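Local coordinates for protein ShdD (Sedimentibacter hydroxybenzoicus, PDB 7AE5) that takes part in the non-oxidative decarboxylation and detoxification of phenolic derivatives under anaerobic conditions, although its precise biochemical role is unknown, at residues C3-S8 and E29-S34; V11-D16 and E24-E29. All coordinates share one frame; numbering follows the deposited sequence.

Interaction 1: C3-S8 and E29-S34; sequences CHRCGS and EKCCYS. With ZN (zinc ion), chain Z.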
ATOM      1  N   CYS H   3      22.243  18.139  47.181  1.00 49.84           N
ATOM      2  CA  CYS H   3      21.041  18.022  46.371  1.00 46.37           C
ATOM      3  C   CYS H   3      21.090  16.729  45.564  1.00 51.17           C
ATOM      4  O   CYS H   3      22.063  16.465  44.852  1.00 56.15           O
ATOM      5  CB  CYS H   3      20.914  19.232  45.447  1.00 41.88           C
ATOM      6  SG  CYS H   3      19.822  18.984  44.035  1.00 38.39           S
ATOM      7  N   HIS H   4      20.036  15.918  45.679  1.00 66.74           N
ATOM      8  CA  HIS H   4      20.038  14.595  45.064  1.00 68.59           C
ATOM      9  C   HIS H   4      20.039  14.650  43.541  1.00 65.91           C
ATOM     10  O   HIS H   4      20.415  13.663  42.902  1.00 61.29           O
ATOM     11  CB  HIS H   4      18.831  13.790  45.550  1.00 65.55           C
ATOM     12  CG  HIS H   4      18.814  13.563  47.029  1.00 66.09           C
ATOM     13  ND1 HIS H   4      18.335  14.499  47.919  1.00 64.33           N
ATOM     14  CD2 HIS H   4      19.219  12.507  47.774  1.00 67.26           C
ATOM     15  CE1 HIS H   4      18.445  14.029  49.150  1.00 65.71           C
ATOM     16  NE2 HIS H   4      18.978  12.823  49.090  1.00 67.86           N
ATOM     17  N   ARG H   5      19.638  15.774  42.950  1.00 67.93           N
ATOM     18  CA  ARG H   5      19.514  15.868  41.501  1.00 61.45           C
ATOM     19  C   ARG H   5      20.803  16.339  40.834  1.00 58.29           C
ATOM     20  O   ARG H   5      21.265  15.723  39.869  1.00 49.86           O
ATOM     21  CB  ARG H   5      18.361  16.807  41.135  1.00 57.09           C
ATOM     22  CG  ARG H   5      18.312  17.180  39.665  1.00 49.01           C
ATOM     23  CD  ARG H   5      16.889  17.462  39.224  1.00 44.49           C
ATOM     24  NE  ARG H   5      16.509  18.850  39.460  1.00 39.24           N
ATOM     25  CZ  ARG H   5      15.307  19.348  39.210  1.00 35.59           C
ATOM     26  NH1 ARG H   5      14.335  18.594  38.723  1.00 38.10           N
ATOM     27  NH2 ARG H   5      15.072  20.633  39.459  1.00 30.98           N
ATOM     28  N   CYS H   6      21.392  17.425  41.329  1.00 54.50           N
ATOM     29  CA  CYS H   6      22.567  18.015  40.707  1.00 47.45           C
ATOM     30  C   CYS H   6      23.815  17.943  41.576  1.00 53.26           C
ATOM     31  O   CYS H   6      24.882  18.387  41.139  1.00 45.02           O
ATOM     32  CB  CYS H   6      22.281  19.471  40.325  1.00 39.97           C
ATOM     33  SG  CYS H   6      22.385  20.626  41.698  1.00 48.36           S
ATOM     34  N   GLY H   7      23.716  17.395  42.786  1.00 45.37           N
ATOM     35  CA  GLY H   7      24.869  17.189  43.637  1.00 49.78           C
ATOM     36  C   GLY H   7      25.402  18.419  44.335  1.00 50.78           C
ATOM     37  O   GLY H   7      26.405  18.314  45.053  1.00 51.68           O
ATOM     38  N   SER H   8      24.773  19.577  44.160  1.00 64.17           N
ATOM     39  CA  SER H   8      25.276  20.797  44.772  1.00 61.05           C
ATOM     40  C   SER H   8      25.097  20.767  46.286  1.00 62.00           C
ATOM     41  O   SER H   8      24.128  20.209  46.812  1.00 61.14           O
ATOM     42  CB  SER H   8      24.565  22.017  44.190  1.00 54.34           C
ATOM     43  OG  SER H   8      24.529  23.080  45.126  1.00 51.58           O
ATOM     44  N   GLU H  29      19.646  25.617  45.703  1.00 58.53           N
ATOM     45  CA  GLU H  29      19.698  26.970  45.164  1.00 61.27           C
ATOM     46  C   GLU H  29      20.261  27.023  43.751  1.00 62.83           C
ATOM     47  O   GLU H  29      20.230  28.092  43.131  1.00 65.54           O
ATOM     48  CB  GLU H  29      20.518  27.876  46.087  1.00 61.41           C
ATOM     49  CG  GLU H  29      19.859  28.139  47.434  1.00 60.45           C
ATOM     50  CD  GLU H  29      20.242  29.482  48.025  1.00 61.47           C
ATOM     51  OE1 GLU H  29      20.043  30.513  47.347  1.00 63.42           O
ATOM     52  OE2 GLU H  29      20.739  29.510  49.171  1.00 60.44           O
ATOM     53  N   LYS H  30      20.763  25.907  43.224  1.00 50.90           N
ATOM     54  CA  LYS H  30      21.255  25.883  41.853  1.00 51.94           C
ATOM     55  C   LYS H  30      20.189  25.407  40.867  1.00 51.96           C
ATOM     56  O   LYS H  30      19.995  26.026  39.817  1.00 54.47           O
ATOM     57  CB  LYS H  30      22.502  25.000  41.748  1.00 49.34           C
ATOM     58  CG  LYS H  30      23.424  25.388  40.603  1.00 50.63           C
ATOM     59  CD  LYS H  30      23.931  24.171  39.845  1.00 47.47           C
ATOM     60  CE  LYS H  30      25.128  23.542  40.532  1.00 45.45           C
ATOM     61  NZ  LYS H  30      25.830  22.580  39.637  1.00 42.99           N
ATOM     62  N   CYS H  31      19.486  24.319  41.190  1.00 51.31           N
ATOM     63  CA  CYS H  31      18.547  23.705  40.258  1.00 50.59           C
ATOM     64  C   CYS H  31      17.118  23.645  40.786  1.00 50.89           C
ATOM     65  O   CYS H  31      16.255  23.040  40.134  1.00 49.96           O
ATOM     66  CB  CYS H  31      19.023  22.298  39.882  1.00 46.67           C
ATOM     67  SG  CYS H  31      18.625  21.023  41.092  1.00 43.74           S
ATOM     68  N   CYS H  32      16.845  24.243  41.944  1.00 47.08           N
ATOM     69  CA  CYS H  32      15.510  24.400  42.522  1.00 47.60           C
ATOM     70  C   CYS H  32      14.861  23.084  42.935  1.00 44.35           C
ATOM     71  O   CYS H  32      13.675  23.080  43.285  1.00 44.45           O
ATOM     72  CB  CYS H  32      14.562  25.145  41.574  1.00 51.22           C
ATOM     73  SG  CYS H  32      15.263  26.623  40.817  1.00 55.87           S
ATOM     74  N   TYR H  33      15.590  21.971  42.906  1.00 43.70           N
ATOM     75  CA  TYR H  33      15.040  20.717  43.403  1.00 41.65           C
ATOM     76  C   TYR H  33      14.771  20.824  44.899  1.00 41.78           C
ATOM     77  O   TYR H  33      15.590  21.344  45.659  1.00 42.14           O
ATOM     78  CB  TYR H  33      16.001  19.561  43.123  1.00 39.81           C
ATOM     79  CG  TYR H  33      15.430  18.192  43.428  1.00 39.07           C
ATOM     80  CD1 TYR H  33      14.439  17.635  42.628  1.00 38.80           C
ATOM     81  CD2 TYR H  33      15.884  17.454  44.513  1.00 39.39           C
ATOM     82  CE1 TYR H  33      13.916  16.381  42.903  1.00 39.27           C
ATOM     83  CE2 TYR H  33      15.368  16.202  44.797  1.00 40.30           C
ATOM     84  CZ  TYR H  33      14.385  15.670  43.989  1.00 40.48           C
ATOM     85  OH  TYR H  33      13.869  14.425  44.269  1.00 42.62           O
ATOM     86  N   SER H  34      13.609  20.334  45.321  1.00 44.06           N
ATOM     87  CA  SER H  34      13.212  20.386  46.719  1.00 44.21           C
ATOM     88  C   SER H  34      12.742  19.013  47.177  1.00 44.19           C
ATOM     89  O   SER H  34      12.273  18.201  46.374  1.00 44.11           O
ATOM     90  CB  SER H  34      12.107  21.424  46.956  1.00 44.75           C
ATOM     91  OG  SER H  34      10.921  21.072  46.269  1.00 44.56           O
TER
HETATM   92 ZN    ZN Z 701      20.294  20.830  42.697  1.00 40.24          ZN
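Cys3, Cys6 and Cys31 converge on one zinc ion, each SG 2.3 Å from the metal; with Cys28 they complete a four-cysteine site built from two CxxC turns, a zinc ribbon-like arrangement. SG of Cys3 reaches the metal from a position anti to its backbone N (chi1 161°), SG of Cys6 and Cys31 from between N and the carbonyl carbon. Within 3-8, backbone N-H groups point at the thiolates: the N-H of Cys6 meets Cys3 SG nearly straight (173°), and Ser8 N bonds to Cys6 SG; in 29-34 Tyr33 N bonds weakly to Cys31 SG. Such bonds would probably temper the negative charge around the metal.

The main polar link between the turns comes from Arg5, which grips Cys31 side-on. Arg5 NE donates to Cys31 SG at 3.4 Å and Arg5 NH2 to Cys31 O at 2.8 Å, both acceptors close to the guanidinium plane. NH1 turns to Gly274 O of the phenolic acid decarboxylase chain. An alanine here would probably leave the Cys31 thiolate and carbonyl without these donors and open a gap beside Tyr33.

Arg5 also packs on Tyr33, their guanidinium and ring planes 50° apart: Tyr33 CD1 sits over the guanidinium centre, 3.8 Å above its plane, while Arg5 CB lies over a ring face, offset toward the rim.

Interaction 2: V11-D16 and E24-E29; sequences VRKMVD and EVYVCE. With ZN (zinc ion), chain Z.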
ATOM      1  N   VAL H  11      22.450  24.070  49.381  1.00 56.08           N
ATOM      2  CA  VAL H  11      21.111  23.669  49.789  1.00 55.73           C
ATOM      3  C   VAL H  11      20.763  24.406  51.074  1.00 56.28           C
ATOM      4  O   VAL H  11      21.600  24.533  51.973  1.00 57.18           O
ATOM      5  CB  VAL H  11      21.018  22.142  49.986  1.00 54.69           C
ATOM      6  CG1 VAL H  11      19.746  21.761  50.735  1.00 54.79           C
ATOM      7  CG2 VAL H  11      21.091  21.428  48.643  1.00 53.91           C
ATOM      8  N   ARG H  12      19.530  24.902  51.155  1.00 65.79           N
ATOM      9  CA  ARG H  12      19.043  25.596  52.338  1.00 66.04           C
ATOM     10  C   ARG H  12      17.694  25.019  52.740  1.00 65.50           C
ATOM     11  O   ARG H  12      17.039  24.308  51.973  1.00 65.10           O
ATOM     12  CB  ARG H  12      18.923  27.105  52.097  1.00 67.03           C
ATOM     13  CG  ARG H  12      17.825  27.480  51.120  1.00 67.57           C
ATOM     14  CD  ARG H  12      17.721  28.985  50.949  1.00 68.98           C
ATOM     15  NE  ARG H  12      16.729  29.337  49.940  1.00 70.11           N
ATOM     16  CZ  ARG H  12      15.450  29.574  50.197  1.00 69.99           C
ATOM     17  NH1 ARG H  12      14.971  29.526  51.429  1.00 68.62           N
ATOM     18  NH2 ARG H  12      14.630  29.863  49.191  1.00 71.47           N
ATOM     19  N   LYS H  13      17.281  25.336  53.965  1.00 57.46           N
ATOM     20  CA  LYS H  13      16.003  24.872  54.484  1.00 56.84           C
ATOM     21  C   LYS H  13      14.887  25.802  54.029  1.00 56.64           C
ATOM     22  O   LYS H  13      14.915  27.005  54.314  1.00 57.35           O
ATOM     23  CB  LYS H  13      16.039  24.792  56.007  1.00 58.96           C
ATOM     24  CG  LYS H  13      14.681  24.516  56.619  1.00 58.37           C
ATOM     25  CD  LYS H  13      14.803  23.637  57.840  1.00 60.15           C
ATOM     26  CE  LYS H  13      15.464  24.377  58.986  1.00 63.90           C
ATOM     27  NZ  LYS H  13      14.683  25.584  59.362  1.00 64.81           N
ATOM     28  N   MET H  14      13.900  25.244  53.327  1.00 50.61           N
ATOM     29  CA  MET H  14      12.759  26.033  52.880  1.00 50.52           C
ATOM     30  C   MET H  14      11.801  26.317  54.031  1.00 49.81           C
ATOM     31  O   MET H  14      11.526  27.478  54.353  1.00 49.94           O
ATOM     32  CB  MET H  14      12.035  25.308  51.743  1.00 50.32           C
ATOM     33  CG  MET H  14      11.373  26.231  50.738  1.00 51.27           C
ATOM     34  SD  MET H  14      10.071  25.391  49.820  1.00 50.85           S
ATOM     35  CE  MET H  14      11.048  24.474  48.632  1.00 51.28           C
ATOM     36  N   VAL H  15      11.289  25.264  54.669  1.00 57.54           N
ATOM     37  CA  VAL H  15      10.302  25.407  55.732  1.00 56.90           C
ATOM     38  C   VAL H  15      10.479  24.281  56.735  1.00 57.60           C
ATOM     39  O   VAL H  15      10.996  23.207  56.413  1.00 58.39           O
ATOM     40  CB  VAL H  15       8.856  25.400  55.182  1.00 55.90           C
ATOM     41  CG1 VAL H  15       8.464  26.774  54.662  1.00 55.90           C
ATOM     42  CG2 VAL H  15       8.712  24.340  54.098  1.00 55.98           C
ATOM     43  N   ASP H  16      10.045  24.539  57.962  1.00 61.08           N
ATOM     44  CA  ASP H  16       9.793  23.500  58.943  1.00 61.96           C
ATOM     45  C   ASP H  16       8.339  23.052  58.840  1.00 60.50           C
ATOM     46  O   ASP H  16       7.501  23.726  58.239  1.00 59.11           O
ATOM     47  CB  ASP H  16      10.085  24.005  60.356  1.00 65.19           C
ATOM     48  CG  ASP H  16      11.510  23.740  60.787  1.00 67.41           C
ATOM     49  OD1 ASP H  16      12.381  24.604  60.548  1.00 68.50           O
ATOM     50  OD2 ASP H  16      11.755  22.673  61.385  1.00 68.35           O
ATOM     51  N   GLU H  24      11.265  18.605  57.748  1.00 61.07           N
ATOM     52  CA  GLU H  24      11.679  19.857  57.138  1.00 58.82           C
ATOM     53  C   GLU H  24      11.722  19.652  55.631  1.00 58.02           C
ATOM     54  O   GLU H  24      11.734  18.519  55.144  1.00 59.28           O
ATOM     55  CB  GLU H  24      13.054  20.313  57.655  1.00 58.88           C
ATOM     56  CG  GLU H  24      13.307  19.968  59.122  1.00 60.43           C
ATOM     57  CD  GLU H  24      14.353  20.856  59.783  1.00 61.32           C
ATOM     58  OE1 GLU H  24      15.469  20.972  59.225  1.00 61.35           O
ATOM     59  OE2 GLU H  24      14.069  21.416  60.866  1.00 63.55           O
ATOM     60  N   VAL H  25      11.737  20.755  54.889  1.00 47.79           N
ATOM     61  CA  VAL H  25      11.830  20.718  53.434  1.00 47.09           C
ATOM     62  C   VAL H  25      13.058  21.507  53.010  1.00 46.72           C
ATOM     63  O   VAL H  25      13.230  22.663  53.415  1.00 46.46           O
ATOM     64  CB  VAL H  25      10.564  21.274  52.758  1.00 45.94           C
ATOM     65  CG1 VAL H  25      10.658  21.100  51.253  1.00 45.66           C
ATOM     66  CG2 VAL H  25       9.326  20.578  53.296  1.00 46.12           C
ATOM     67  N   TYR H  26      13.903  20.886  52.196  1.00 51.91           N
ATOM     68  CA  TYR H  26      15.113  21.505  51.678  1.00 51.67           C
ATOM     69  C   TYR H  26      14.943  21.801  50.196  1.00 51.33           C
ATOM     70  O   TYR H  26      14.135  21.174  49.507  1.00 51.07           O
ATOM     71  CB  TYR H  26      16.325  20.597  51.907  1.00 51.96           C
ATOM     72  CG  TYR H  26      16.451  20.144  53.342  1.00 52.88           C
ATOM     73  CD1 TYR H  26      16.935  21.002  54.319  1.00 53.03           C
ATOM     74  CD2 TYR H  26      16.066  18.866  53.724  1.00 54.05           C
ATOM     75  CE1 TYR H  26      17.045  20.597  55.634  1.00 54.04           C
ATOM     76  CE2 TYR H  26      16.172  18.452  55.038  1.00 55.33           C
ATOM     77  CZ  TYR H  26      16.661  19.321  55.988  1.00 55.16           C
ATOM     78  OH  TYR H  26      16.768  18.912  57.297  1.00 56.54           O
ATOM     79  N   VAL H  27      15.706  22.777  49.709  1.00 47.55           N
ATOM     80  CA  VAL H  27      15.645  23.190  48.311  1.00 48.08           C
ATOM     81  C   VAL H  27      17.045  23.557  47.839  1.00 48.57           C
ATOM     82  O   VAL H  27      17.802  24.228  48.550  1.00 48.97           O
ATOM     83  CB  VAL H  27      14.657  24.360  48.099  1.00 49.28           C
ATOM     84  CG1 VAL H  27      15.018  25.549  48.984  1.00 49.96           C
ATOM     85  CG2 VAL H  27      14.604  24.766  46.625  1.00 50.93           C
ATOM     86  N   CYS H  28      17.391  23.098  46.640  1.00 45.64           N
ATOM     87  CA  CYS H  28      18.674  23.416  46.035  1.00 46.10           C
ATOM     88  C   CYS H  28      18.625  24.809  45.421  1.00 48.64           C
ATOM     89  O   CYS H  28      17.676  25.149  44.710  1.00 50.09           O
ATOM     90  CB  CYS H  28      19.024  22.375  44.973  1.00 44.77           C
ATOM     91  SG  CYS H  28      20.475  22.766  43.984  1.00 45.32           S
ATOM     92  N   GLU H  29      19.646  25.617  45.703  1.00 58.53           N
ATOM     93  CA  GLU H  29      19.698  26.970  45.164  1.00 61.27           C
ATOM     94  C   GLU H  29      20.261  27.023  43.751  1.00 62.83           C
ATOM     95  O   GLU H  29      20.230  28.092  43.131  1.00 65.54           O
ATOM     96  CB  GLU H  29      20.518  27.876  46.087  1.00 61.41           C
ATOM     97  CG  GLU H  29      19.859  28.139  47.434  1.00 60.45           C
ATOM     98  CD  GLU H  29      20.242  29.482  48.025  1.00 61.47           C
ATOM     99  OE1 GLU H  29      20.043  30.513  47.347  1.00 63.42           O
ATOM    100  OE2 GLU H  29      20.739  29.510  49.171  1.00 60.44           O
TER
HETATM  101 ZN    ZN Z 701      20.294  20.830  42.697  1.00 40.24          ZN
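Met14 lays its terminal CE against Val27, 3.6 Å from the valine CB, the two side chains crossing at about a right angle; a bend at the last methionine torsion (chi3 -79°) places CE there. Val27 CG1 caps the centre of one face of the Arg12 guanidinium, 4.1 Å from its plane, while Arg12 CG runs beside it. Arg12 extends onward to a salt bridge between NH2 and Asp173 of the phenolic acid decarboxylase chain; across the hairpin its CD is 3.5 Å from Glu29 OE2, with the carboxylate plane turned 87° from the guanidinium.

These bumps sit on an antiparallel beta hairpin with a classic beta bulge, where Met14 and Val15 both face Val25. Val25 O accepts from Met14 N at 2.7 Å and, weakly, from Val15 N, and the register shifts by one residue. Beyond the bulge Val15 CG2 nestles against Val25 CB at 3.8 Å, the two valines lying side by side.

On the other face, Val11 CG1 meets Tyr26 CB at 3.8 Å, again at about a right angle. Lys13 lies obliquely across Glu24, its CD 3.1 Å from Glu24 OE1, and bends along its length; Lys13 NZ lies 2.8 Å from Asp16 OD1 in a salt bridge. At the zinc end, Val11 CG2 packs on Cys28, whose SG is bound to the metal.

How the interactions relate
The two contacts have centres about 10 Å apart, and interaction 2 is nested within the loop that interaction 1 closes: 3-8 is followed by strand 11-16, strand 24-28 and then 29-34, with Glu29 belonging to both. Zinc is their common point, since interaction 1 supplies three of its cysteines and the end of the hairpin the fourth. They also touch directly: Tyr33 O lies 2.7 Å from Cys28 N, a probable hydrogen bond, and Ser34 CB packs on Met14 CE. Strand 34-36 continues from interaction 1 to pair with strand 24-28, making a three-stranded antiparallel sheet. Both contacts border the phenolic acid decarboxylase chain, so the metal-bound turns and the sheet contribute to one subunit interface.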